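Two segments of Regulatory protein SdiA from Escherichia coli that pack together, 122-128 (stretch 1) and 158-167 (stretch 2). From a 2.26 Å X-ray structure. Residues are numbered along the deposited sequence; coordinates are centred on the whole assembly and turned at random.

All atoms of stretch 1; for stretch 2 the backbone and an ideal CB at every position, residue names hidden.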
ATOM      1  N   TYR A 122     -10.178   0.969   6.780  1.00 28.72           N
ATOM      2  CA  TYR A 122      -9.222   0.066   6.147  1.00 29.69           C
ATOM      3  C   TYR A 122      -7.854   0.665   5.778  1.00 30.22           C
ATOM      4  O   TYR A 122      -7.703   1.898   5.637  1.00 30.09           O
ATOM      5  CB  TYR A 122      -9.853  -0.679   4.967  1.00 30.41           C
ATOM      6  CG  TYR A 122      -9.494  -0.157   3.608  1.00 30.96           C
ATOM      7  CD1 TYR A 122      -8.550  -0.814   2.797  1.00 32.50           C
ATOM      8  CD2 TYR A 122     -10.119   0.963   3.112  1.00 31.44           C
ATOM      9  CE1 TYR A 122      -8.214  -0.303   1.527  1.00 31.57           C
ATOM     10  CE2 TYR A 122      -9.806   1.471   1.883  1.00 31.79           C
ATOM     11  CZ  TYR A 122      -8.865   0.843   1.091  1.00 32.25           C
ATOM     12  OH  TYR A 122      -8.628   1.393  -0.148  1.00 33.96           O
ATOM     13  N   LEU A 123      -6.874  -0.238   5.652  1.00 29.52           N
ATOM     14  CA  LEU A 123      -5.516   0.078   5.262  1.00 30.09           C
ATOM     15  C   LEU A 123      -4.885  -1.054   4.455  1.00 29.88           C
ATOM     16  O   LEU A 123      -5.007  -2.248   4.809  1.00 28.93           O
ATOM     17  CB  LEU A 123      -4.640   0.305   6.507  1.00 30.46           C
ATOM     18  CG  LEU A 123      -3.220   0.799   6.191  1.00 32.01           C
ATOM     19  CD1 LEU A 123      -3.281   2.186   5.573  1.00 33.17           C
ATOM     20  CD2 LEU A 123      -2.311   0.794   7.410  1.00 30.29           C
ATOM     21  N   MET A 124      -4.176  -0.673   3.397  1.00 29.53           N
ATOM     22  CA  MET A 124      -3.299  -1.613   2.722  1.00 29.75           C
ATOM     23  C   MET A 124      -1.966  -1.660   3.432  1.00 28.93           C
ATOM     24  O   MET A 124      -1.333  -0.636   3.624  1.00 28.57           O
ATOM     25  CB  MET A 124      -3.051  -1.227   1.270  1.00 29.74           C
ATOM     26  CG  MET A 124      -1.997  -2.145   0.647  1.00 29.03           C
ATOM     27  SD  MET A 124      -2.016  -2.067  -1.131  1.00 31.73           S
ATOM     28  CE  MET A 124      -1.335  -0.431  -1.440  1.00 25.40           C
ATOM     29  N   LEU A 125      -1.533  -2.864   3.789  1.00 28.52           N
ATOM     30  CA  LEU A 125      -0.250  -3.060   4.491  1.00 28.01           C
ATOM     31  C   LEU A 125       0.987  -3.109   3.556  1.00 27.48           C
ATOM     32  O   LEU A 125       0.839  -3.289   2.335  1.00 27.22           O
ATOM     33  CB  LEU A 125      -0.340  -4.298   5.392  1.00 27.56           C
ATOM     34  CG  LEU A 125      -1.516  -4.222   6.371  1.00 28.36           C
ATOM     35  CD1 LEU A 125      -1.865  -5.603   6.896  1.00 28.61           C
ATOM     36  CD2 LEU A 125      -1.236  -3.241   7.501  1.00 29.64           C
ATOM     37  N   PRO A 126       2.211  -2.974   4.127  1.00 27.04           N
ATOM     38  CA  PRO A 126       3.435  -3.014   3.273  1.00 26.22           C
ATOM     39  C   PRO A 126       3.546  -4.302   2.447  1.00 25.65           C
ATOM     40  O   PRO A 126       4.181  -4.301   1.396  1.00 25.09           O
ATOM     41  CB  PRO A 126       4.596  -2.911   4.284  1.00 26.35           C
ATOM     42  CG  PRO A 126       3.951  -2.279   5.549  1.00 26.64           C
ATOM     43  CD  PRO A 126       2.535  -2.798   5.563  1.00 26.77           C
ATOM     44  N   ASN A 127       2.904  -5.377   2.905  1.00 24.91           N
ATOM     45  CA  ASN A 127       2.919  -6.657   2.192  1.00 24.83           C
ATOM     46  C   ASN A 127       1.750  -6.820   1.203  1.00 24.89           C
ATOM     47  O   ASN A 127       1.593  -7.876   0.557  1.00 24.02           O
ATOM     48  CB  ASN A 127       2.984  -7.824   3.184  1.00 25.04           C
ATOM     49  CG  ASN A 127       1.735  -7.940   4.074  1.00 25.40           C
ATOM     50  OD1 ASN A 127       0.790  -7.154   3.972  1.00 24.41           O
ATOM     51  ND2 ASN A 127       1.738  -8.939   4.952  1.00 25.19           N
ATOM     52  N   ARG A 128       0.958  -5.742   1.079  1.00 25.04           N
ATOM     53  CA  ARG A 128      -0.203  -5.652   0.164  1.00 24.55           C
ATOM     54  C   ARG A 128      -1.444  -6.410   0.672  1.00 25.48           C
ATOM     55  O   ARG A 128      -2.431  -6.561  -0.047  1.00 25.79           O
ATOM     56  CB  ARG A 128       0.164  -6.100  -1.247  1.00 23.65           C
ATOM     57  CG  ARG A 128       0.999  -5.126  -2.021  1.00 22.41           C
ATOM     58  CD  ARG A 128       2.450  -5.135  -1.577  1.00 21.28           C
ATOM     59  NE  ARG A 128       3.311  -4.643  -2.644  1.00 22.07           N
ATOM     60  CZ  ARG A 128       4.317  -3.806  -2.457  1.00 20.95           C
ATOM     61  NH1 ARG A 128       4.626  -3.415  -1.225  1.00 19.76           N
ATOM     62  NH2 ARG A 128       5.032  -3.399  -3.495  1.00 20.76           N
ATOM     63  N   UNK A 158      -6.437   0.931  13.230  1.00 28.21           N
ATOM     64  CA  UNK A 158      -6.258  -0.101  12.210  1.00 27.06           C
ATOM     65  C   UNK A 158      -4.782  -0.248  11.836  1.00 26.60           C
ATOM     66  O   UNK A 158      -4.318  -1.372  11.643  1.00 27.16           O
ATOM     67  CB  UNK A 158      -7.087   0.229  10.967  1.00 27.06           C
ATOM     68  N   UNK A 159      -4.053   0.865  11.757  0.50 25.82           N
ATOM     69  CA  UNK A 159      -2.648   0.827  11.366  0.50 25.62           C
ATOM     70  C   UNK A 159      -1.805   0.173  12.431  0.50 25.73           C
ATOM     71  O   UNK A 159      -1.093  -0.784  12.166  0.50 25.20           O
ATOM     72  CB  UNK A 159      -2.128   2.238  11.082  0.50 25.62           C
ATOM     73  N   UNK A 160      -1.913   0.688  13.647  1.00 27.40           N
ATOM     74  CA  UNK A 160      -1.057   0.246  14.773  1.00 29.19           C
ATOM     75  C   UNK A 160      -1.313  -1.185  15.195  1.00 29.26           C
ATOM     76  O   UNK A 160      -0.361  -1.921  15.469  1.00 30.27           O
ATOM     77  CB  UNK A 160      -1.266   1.160  15.982  1.00 29.19           C
ATOM     78  N   UNK A 161      -2.586  -1.596  15.221  1.00 29.37           N
ATOM     79  CA  UNK A 161      -2.903  -2.982  15.577  1.00 29.17           C
ATOM     80  C   UNK A 161      -2.283  -3.948  14.582  1.00 28.93           C
ATOM     81  O   UNK A 161      -1.663  -4.916  14.966  1.00 28.76           O
ATOM     82  CB  UNK A 161      -4.417  -3.191  15.638  1.00 29.17           C
ATOM     83  N   UNK A 162      -2.410  -3.648  13.299  1.00 29.72           N
ATOM     84  CA  UNK A 162      -1.878  -4.525  12.272  1.00 30.27           C
ATOM     85  C   UNK A 162      -0.360  -4.396  12.098  1.00 30.64           C
ATOM     86  O   UNK A 162       0.286  -5.368  11.724  1.00 30.38           O
ATOM     87  CB  UNK A 162      -2.576  -4.233  10.942  1.00 30.27           C
ATOM     88  N   UNK A 163       0.204  -3.212  12.361  1.00 31.38           N
ATOM     89  CA  UNK A 163       1.684  -3.078  12.438  1.00 31.79           C
ATOM     90  C   UNK A 163       2.277  -3.847  13.621  1.00 31.93           C
ATOM     91  O   UNK A 163       3.275  -4.569  13.453  1.00 32.17           O
ATOM     92  CB  UNK A 163       2.074  -1.603  12.551  1.00 31.79           C
ATOM     93  N   UNK A 164       1.646  -3.737  14.801  1.00 31.89           N
ATOM     94  CA  UNK A 164       2.008  -4.587  15.938  1.00 31.52           C
ATOM     95  C   UNK A 164       1.934  -6.063  15.577  1.00 31.64           C
ATOM     96  O   UNK A 164       2.881  -6.811  15.806  1.00 31.88           O
ATOM     97  CB  UNK A 164       1.094  -4.298  17.131  1.00 31.52           C
ATOM     98  N   UNK A 165       0.818  -6.499  15.006  1.00 31.93           N
ATOM     99  CA  UNK A 165       0.679  -7.917  14.632  1.00 32.16           C
ATOM    100  C   UNK A 165       1.676  -8.381  13.564  1.00 32.40           C
ATOM    101  O   UNK A 165       2.026  -9.548  13.522  1.00 31.92           O
ATOM    102  CB  UNK A 165      -0.743  -8.172  14.128  1.00 32.16           C
ATOM    103  N   UNK A 166       2.098  -7.470  12.686  1.00 33.85           N
ATOM    104  CA  UNK A 166       3.155  -7.763  11.717  1.00 35.65           C
ATOM    105  C   UNK A 166       4.498  -7.944  12.416  1.00 35.88           C
ATOM    106  O   UNK A 166       5.212  -8.899  12.124  1.00 35.73           O
ATOM    107  CB  UNK A 166       3.250  -6.647  10.675  1.00 35.65           C
ATOM    108  N   UNK A 167       4.812  -7.034  13.343  1.00 36.70           N
ATOM    109  CA  UNK A 167       6.006  -7.124  14.194  1.00 38.48           C
ATOM    110  C   UNK A 167       6.057  -8.428  14.991  1.00 38.08           C
ATOM    111  O   UNK A 167       7.113  -9.020  15.118  1.00 38.21           O
ATOM    112  CB  UNK A 167       6.052  -5.935  15.156  1.00 38.48           C
TER

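Stretch 2 is helical throughout, with phi/psi near -65/-42, so no position calls for glycine, and proline would break the backbone hydrogen bonds that run from 162 onward. Stretch 1 offers a strand end, Tyr122 to Met124, and then a type I turn from Leu125 to Arg128. The side chains it directs at the helix are Leu123, Leu125, Pro126 and Asn127.

Position 158 points its CB toward stretch 1. The ideal CB lies 5.1 Å from Leu123 CB and 5.3 Å from Tyr122 N. That gap suits a modest apolar side chain such as valine, isoleucine or leucine; alanine would leave it emptier. The residue is Val158. Its CG1 comes 4.4 Å from Leu123 CB, a loose apolar contact.

Position 159 points sideways. Its ideal CB is already 3.9 Å from Leu123 CD2, but the path beyond runs past the leucine. Stretch 1 places no charge here. A long chain with an aliphatic stem would suit, as in lysine, arginine, glutamine or methionine; a leucine is also possible. The residue is Arg159, with chi1 to chi3 all t. Its CG packs 3.7 Å from Leu123 CD2. The guanidinium carries on to a salt bridge with the next residue in the helix.

Position 160 points away, and stretch 1 sets no demand. It is Glu160, whose carboxylate is the partner of that salt bridge, with Glu160 OE2 3.1 Å from Arg159 NH1.

Position 161 is out of reach, so many residues would fit. It is Ser161, whose OG hydrogen-bonds to a residue flanking one of the stretches.

Position 162 points toward stretch 1, with its ideal CB 3.8 Å from Leu125 CD2. An apolar residue is favoured: leucine, isoleucine, methionine or, with less contact, alanine. The residue is Leu162. The close approach is made by its CB, 3.8 Å from Leu125 CD2.

Position 163 points sideways, with nothing of stretch 1 within 5.5 Å of its ideal CB. A short side chain would miss the contact. A long, flexible apolar one could turn back to Leu125 and Pro126. The residue is Met163, with all three chi angles m. Its SD lies 4.2 Å from Pro126 CD and 4.5 Å from Leu125 CD2.

Positions 164 and 165 are out of reach and unconstrained by stretch 1. They are Ala164 and Leu165.

Position 166 points toward the turn but across open space. Length is needed, and the surfaces ahead are mostly apolar, with the Asn127 amide alongside. Methionine fits well; leucine, lysine or glutamine could also extend this way. The residue is Met166, which has the largest covered area in the contact. Its SD sits 3.9 Å from Pro126 CD and 4.2 Å from Leu125 CB. Its CE reaches 3.8 Å from Asn127 ND2, a van der Waals contact.

Position 167 is out of reach, and a polar residue is as acceptable as any. It is Arg167, hydrogen-bonded elsewhere in the structure.

Stretch 2 (158-167) VRESLMALMR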
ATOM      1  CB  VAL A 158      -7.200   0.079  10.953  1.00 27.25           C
ATOM      2  CG1 VAL A 158      -6.864   1.309  10.149  1.00 26.61           C
ATOM      3  CG2 VAL A 158      -7.180  -1.169  10.053  1.00 25.61           C
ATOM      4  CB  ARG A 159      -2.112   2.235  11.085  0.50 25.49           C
ATOM      5  CG  ARG A 159      -0.751   2.237  10.412  0.50 24.38           C
ATOM      6  CD  ARG A 159      -0.039   3.556  10.620  0.50 26.24           C
ATOM      7  NE  ARG A 159       1.182   3.644   9.817  0.50 26.51           N
ATOM      8  CZ  ARG A 159       2.376   3.184  10.185  0.50 27.44           C
ATOM      9  NH1 ARG A 159       2.543   2.584  11.359  0.50 26.95           N
ATOM     10  NH2 ARG A 159       3.415   3.321   9.370  0.50 28.47           N
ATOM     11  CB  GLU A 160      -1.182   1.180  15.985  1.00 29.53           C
ATOM     12  CG  GLU A 160      -0.663   2.590  15.717  1.00 33.39           C
ATOM     13  CD  GLU A 160       0.694   2.590  15.024  1.00 38.50           C
ATOM     14  OE1 GLU A 160       1.666   2.031  15.598  1.00 42.32           O
ATOM     15  OE2 GLU A 160       0.794   3.155  13.914  1.00 41.05           O
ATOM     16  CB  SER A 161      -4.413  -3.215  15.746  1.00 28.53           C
ATOM     17  OG  SER A 161      -5.150  -2.969  14.554  1.00 29.30           O
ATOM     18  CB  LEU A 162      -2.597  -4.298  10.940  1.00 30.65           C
ATOM     19  CG  LEU A 162      -4.070  -4.707  10.836  1.00 31.03           C
ATOM     20  CD1 LEU A 162      -4.724  -4.101   9.618  1.00 30.13           C
ATOM     21  CD2 LEU A 162      -4.206  -6.211  10.829  1.00 33.24           C
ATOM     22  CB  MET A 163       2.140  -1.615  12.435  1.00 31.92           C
ATOM     23  CG  MET A 163       1.896  -0.868  11.092  1.00 34.83           C
ATOM     24  SD  MET A 163       2.443  -1.696   9.565  1.00 39.10           S
ATOM     25  CE  MET A 163       4.208  -1.855   9.872  1.00 39.90           C
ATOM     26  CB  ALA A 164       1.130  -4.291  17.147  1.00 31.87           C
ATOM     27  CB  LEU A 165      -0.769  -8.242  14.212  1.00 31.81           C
ATOM     28  CG  LEU A 165      -1.839  -8.145  15.312  1.00 30.96           C
ATOM     29  CD1 LEU A 165      -3.216  -7.886  14.714  1.00 30.80           C
ATOM     30  CD2 LEU A 165      -1.855  -9.387  16.174  1.00 29.73           C
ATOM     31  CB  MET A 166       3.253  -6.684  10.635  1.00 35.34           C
ATOM     32  CG  MET A 166       2.365  -6.968   9.417  1.00 37.19           C
ATOM     33  SD  MET A 166       2.595  -5.789   8.074  1.00 38.94           S
ATOM     34  CE  MET A 166       3.873  -6.590   7.107  1.00 36.55           C
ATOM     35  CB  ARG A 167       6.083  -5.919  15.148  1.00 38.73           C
ATOM     36  CG  ARG A 167       7.039  -6.117  16.323  1.00 40.09           C
ATOM     37  CD  ARG A 167       7.299  -4.808  17.081  1.00 40.29           C
ATOM     38  NE  ARG A 167       6.110  -4.293  17.766  1.00 44.80           N
ATOM     39  CZ  ARG A 167       5.589  -4.821  18.874  1.00 45.19           C
ATOM     40  NH1 ARG A 167       6.141  -5.890  19.429  1.00 45.40           N
ATOM     41  NH2 ARG A 167       4.507  -4.281  19.422  1.00 46.07           N
TER
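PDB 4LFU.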